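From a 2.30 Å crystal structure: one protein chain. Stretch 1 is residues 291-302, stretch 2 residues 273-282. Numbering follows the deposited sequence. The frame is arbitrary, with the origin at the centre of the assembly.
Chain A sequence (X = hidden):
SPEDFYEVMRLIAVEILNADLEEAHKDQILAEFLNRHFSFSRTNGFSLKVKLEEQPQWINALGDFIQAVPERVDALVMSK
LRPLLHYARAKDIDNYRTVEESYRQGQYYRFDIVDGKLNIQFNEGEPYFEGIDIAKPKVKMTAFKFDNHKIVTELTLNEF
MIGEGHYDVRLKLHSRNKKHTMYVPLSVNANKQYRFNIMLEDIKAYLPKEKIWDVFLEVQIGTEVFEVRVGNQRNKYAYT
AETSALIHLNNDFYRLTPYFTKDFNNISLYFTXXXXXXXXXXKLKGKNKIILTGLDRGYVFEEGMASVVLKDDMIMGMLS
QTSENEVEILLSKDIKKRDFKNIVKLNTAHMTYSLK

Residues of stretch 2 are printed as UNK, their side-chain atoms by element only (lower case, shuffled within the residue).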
# COMPACT_ATOMS: atom_id res chain seq x y z
N ILE A 291 -27.01 24.46 17.11
CA ILE A 291 -26.81 23.31 17.99
C ILE A 291 -27.46 22.09 17.35
O ILE A 291 -28.66 22.09 17.06
CB ILE A 291 -27.40 23.56 19.39
CG1 ILE A 291 -26.83 24.84 20.01
CG2 ILE A 291 -27.10 22.37 20.30
CD1 ILE A 291 -25.34 24.80 20.24
N LEU A 292 -26.66 21.05 17.14
CA LEU A 292 -27.16 19.76 16.67
C LEU A 292 -27.21 18.81 17.86
O LEU A 292 -26.18 18.59 18.52
CB LEU A 292 -26.26 19.20 15.57
CG LEU A 292 -26.08 20.07 14.32
CD1 LEU A 292 -25.19 19.35 13.32
CD2 LEU A 292 -27.42 20.42 13.70
N THR A 293 -28.39 18.26 18.13
CA THR A 293 -28.59 17.37 19.27
C THR A 293 -29.01 16.00 18.78
O THR A 293 -30.03 15.87 18.08
CB THR A 293 -29.63 17.94 20.24
OG1 THR A 293 -29.27 19.29 20.58
CG2 THR A 293 -29.68 17.11 21.51
N GLY A 294 -28.24 14.98 19.13
CA GLY A 294 -28.65 13.61 18.90
C GLY A 294 -29.76 13.24 19.87
O GLY A 294 -29.55 13.29 21.10
N LEU A 295 -30.93 12.87 19.36
CA LEU A 295 -32.07 12.65 20.24
C LEU A 295 -32.02 11.27 20.91
O LEU A 295 -32.27 11.15 22.11
CB LEU A 295 -33.38 12.81 19.47
CG LEU A 295 -33.52 14.11 18.69
CD1 LEU A 295 -34.88 14.18 18.00
CD2 LEU A 295 -33.31 15.32 19.61
N ASP A 296 -31.69 10.23 20.14
CA ASP A 296 -31.66 8.87 20.64
C ASP A 296 -30.25 8.35 20.91
O ASP A 296 -30.09 7.40 21.68
CB ASP A 296 -32.35 7.91 19.66
CG ASP A 296 -33.85 8.22 19.50
OD1 ASP A 296 -34.42 8.88 20.38
OD2 ASP A 296 -34.44 7.77 18.50
N ARG A 297 -29.25 8.96 20.29
CA ARG A 297 -27.87 8.53 20.41
C ARG A 297 -26.99 9.71 20.04
O ARG A 297 -27.44 10.66 19.39
CB ARG A 297 -27.59 7.32 19.51
CG ARG A 297 -27.66 7.64 18.03
CD ARG A 297 -27.60 6.40 17.15
NE ARG A 297 -28.90 5.77 16.96
CZ ARG A 297 -29.20 4.54 17.36
NH1 ARG A 297 -28.30 3.79 17.98
NH2 ARG A 297 -30.41 4.06 17.14
N GLY A 298 -25.73 9.65 20.46
CA GLY A 298 -24.80 10.69 20.09
C GLY A 298 -24.35 10.54 18.65
O GLY A 298 -24.24 9.44 18.11
N TYR A 299 -24.08 11.69 18.02
CA TYR A 299 -23.48 11.75 16.69
C TYR A 299 -22.20 12.57 16.77
O TYR A 299 -22.21 13.69 17.27
CB TYR A 299 -24.45 12.37 15.67
CG TYR A 299 -25.47 11.40 15.14
CD1 TYR A 299 -26.66 11.16 15.83
CD2 TYR A 299 -25.26 10.72 13.95
CE1 TYR A 299 -27.60 10.27 15.35
CE2 TYR A 299 -26.19 9.83 13.46
CZ TYR A 299 -27.36 9.60 14.16
OH TYR A 299 -28.29 8.71 13.68
N VAL A 300 -21.11 12.00 16.28
CA VAL A 300 -19.80 12.64 16.33
C VAL A 300 -19.51 13.24 14.96
O VAL A 300 -19.62 12.55 13.93
CB VAL A 300 -18.70 11.66 16.76
CG1 VAL A 300 -18.70 11.50 18.27
CG2 VAL A 300 -18.88 10.31 16.07
N PHE A 301 -19.13 14.52 14.94
CA PHE A 301 -18.76 15.22 13.73
C PHE A 301 -17.32 15.69 13.84
O PHE A 301 -16.81 15.93 14.95
CB PHE A 301 -19.69 16.42 13.47
CG PHE A 301 -21.10 16.03 13.13
CD1 PHE A 301 -22.02 15.73 14.13
CD2 PHE A 301 -21.52 15.96 11.80
CE1 PHE A 301 -23.31 15.36 13.81
CE2 PHE A 301 -22.81 15.59 11.48
CZ PHE A 301 -23.72 15.29 12.49
N GLU A 302 -16.66 15.82 12.70
CA GLU A 302 -15.30 16.33 12.68
C GLU A 302 -15.28 17.80 13.09
O GLU A 302 -16.07 18.61 12.58
CB GLU A 302 -14.68 16.16 11.29
CG GLU A 302 -15.60 16.56 10.15
CD GLU A 302 -14.87 16.74 8.82
OE1 GLU A 302 -15.54 16.98 7.80
OE2 GLU A 302 -13.62 16.66 8.80
N UNK A 273 -30.68 3.08 7.51
CA UNK A 273 -31.29 4.35 7.16
C UNK A 273 -31.88 5.05 8.38
O UNK A 273 -32.26 4.41 9.36
c UNK A 273 -32.40 4.14 6.12
N UNK A 274 -31.95 6.38 8.30
CA UNK A 274 -32.60 7.20 9.32
C UNK A 274 -33.39 8.29 8.62
O UNK A 274 -33.24 8.53 7.42
c UNK A 274 -30.67 8.81 9.58
c UNK A 274 -30.80 6.78 11.06
c UNK A 274 -29.80 9.60 10.50
c UNK A 274 -31.60 7.84 10.31
N UNK A 275 -34.25 8.94 9.39
CA UNK A 275 -34.90 10.19 9.00
C UNK A 275 -34.26 11.30 9.82
O UNK A 275 -34.37 11.30 11.05
c UNK A 275 -37.03 11.50 8.97
c UNK A 275 -36.41 10.13 9.23
o UNK A 275 -36.99 9.17 8.34
N UNK A 276 -33.57 12.22 9.15
CA UNK A 276 -32.71 13.17 9.85
C UNK A 276 -33.46 13.93 10.94
O UNK A 276 -32.97 14.06 12.07
c UNK A 276 -30.60 16.07 8.28
c UNK A 276 -29.91 14.43 10.03
c UNK A 276 -32.10 14.15 8.84
c UNK A 276 -31.08 15.15 9.38
N UNK A 277 -34.66 14.41 10.63
CA UNK A 277 -35.38 15.21 11.60
C UNK A 277 -35.95 14.38 12.75
O UNK A 277 -36.30 14.94 13.79
o UNK A 277 -36.97 17.04 11.79
c UNK A 277 -36.48 16.02 10.90
c UNK A 277 -37.62 15.13 10.43
N UNK A 278 -36.02 13.05 12.59
CA UNK A 278 -36.38 12.17 13.71
C UNK A 278 -35.20 11.85 14.61
O UNK A 278 -35.42 11.45 15.76
o UNK A 278 -38.92 10.10 12.06
c UNK A 278 -36.98 10.86 13.19
o UNK A 278 -39.03 12.04 13.08
c UNK A 278 -38.41 11.01 12.74
N UNK A 279 -33.97 12.01 14.13
CA UNK A 279 -32.80 11.59 14.89
C UNK A 279 -31.98 12.74 15.43
O UNK A 279 -31.34 12.59 16.47
o UNK A 279 -32.56 9.58 13.55
c UNK A 279 -31.88 10.73 14.01
N UNK A 280 -31.97 13.89 14.76
CA UNK A 280 -31.11 15.01 15.10
C UNK A 280 -31.93 16.28 15.00
O UNK A 280 -32.58 16.53 13.98
c UNK A 280 -29.87 15.08 14.19
c UNK A 280 -29.00 13.83 14.37
c UNK A 280 -27.83 13.76 13.44
c UNK A 280 -29.07 16.34 14.47
N UNK A 281 -31.93 17.08 16.07
CA UNK A 281 -32.59 18.37 16.07
C UNK A 281 -31.57 19.45 15.78
O UNK A 281 -30.39 19.32 16.12
o UNK A 281 -32.33 18.92 18.41
c UNK A 281 -33.28 18.64 17.40
N UNK A 282 -32.03 20.52 15.14
CA UNK A 282 -31.20 21.68 14.83
C UNK A 282 -31.89 22.91 15.38
O UNK A 282 -33.03 23.19 15.02
c UNK A 282 -30.97 21.80 13.32
c UNK A 282 -31.28 22.83 10.37
c UNK A 282 -30.12 22.98 12.90
s UNK A 282 -29.67 22.93 11.14
O HOH W 1 -30.60 7.85 15.36
O HOH W 2 -30.99 10.19 17.49
O HOH W 3 -30.25 20.82 18.85

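Position 273 carries one carbon beyond CA and nothing more, and it lies out of reach of stretch 1: Ala 273. Position 274 has four carbons, forked at the first, with one arm two carbons long, which defines isoleucine. The tip of the long arm of Ile 274, CD1, lies 3.6 Å from Tyr 299 OH, oblique to the ring.

At 275 the first carbon bears one oxygen and one carbon, so this is Thr 275. It precedes a short helix at the N-cap position, yet its side chain makes no capping bond; its backbone O instead accepts from the N of position 278 at 2.9 Å. Position 276 has four carbons forked at the second, hence Leu 276, whose CA-to-CB bond points away from stretch 1. Position 277 repeats the pattern of a carbon bearing one oxygen and one carbon: Thr 277, also directed away.

Position 278 has two carbons, the second carrying two atoms modelled as oxygen: Asp 278; its backbone O is 3.6 Å from Leu 295 CD1. Position 279 has one carbon and one oxygen, giving Ser 279. Water 1 joins its OG (3.2 Å from the water O) to Tyr 299 OH (3.0 Å) and Arg 297 NE (3.1 Å).

Position 280 again shows four carbons forked at the first with one two-carbon arm, so it is Ile 280. Its CD1 sits 3.8 Å from the centroid of the Tyr 299 ring, 13° off the normal, a CH-pi contact over one face, and approaches Phe 301 CZ at the ring edge (4.5 Å).

Position 281 has one side-chain carbon followed by one oxygen, the pattern of serine: Ser 281. Its OG is 3.4 Å from Thr 293 CB, and water 3 links that OG (2.9 Å from the water O) with Thr 293 OG1 (2.5 Å). Position 282 is an unbranched chain of two carbons, sulfur and a carbon, unique to Met 282; its CG meets Leu 292 CD2 at 3.8 Å.

The contact is an antiparallel strand pairing, with axes at 160° and 4.7 Å apart at closest. Thr 293 and Ser 281 form the hydrogen-bonded pair, with Thr 293 N to Ser 281 O and Ser 281 N to Thr 293 O both 3.0 Å. A nearly linear bond from Leu 295 N to Ser 279 O (2.9 Å, 176°) extends the ladder to the helix end. Leu 292, Ile 280 and Met 282 share one sheet face, where packing is apolar; Thr 293 and Ser 281 occupy the other, bridged by water.

Stretch 2 273-282: AITLTDSISM
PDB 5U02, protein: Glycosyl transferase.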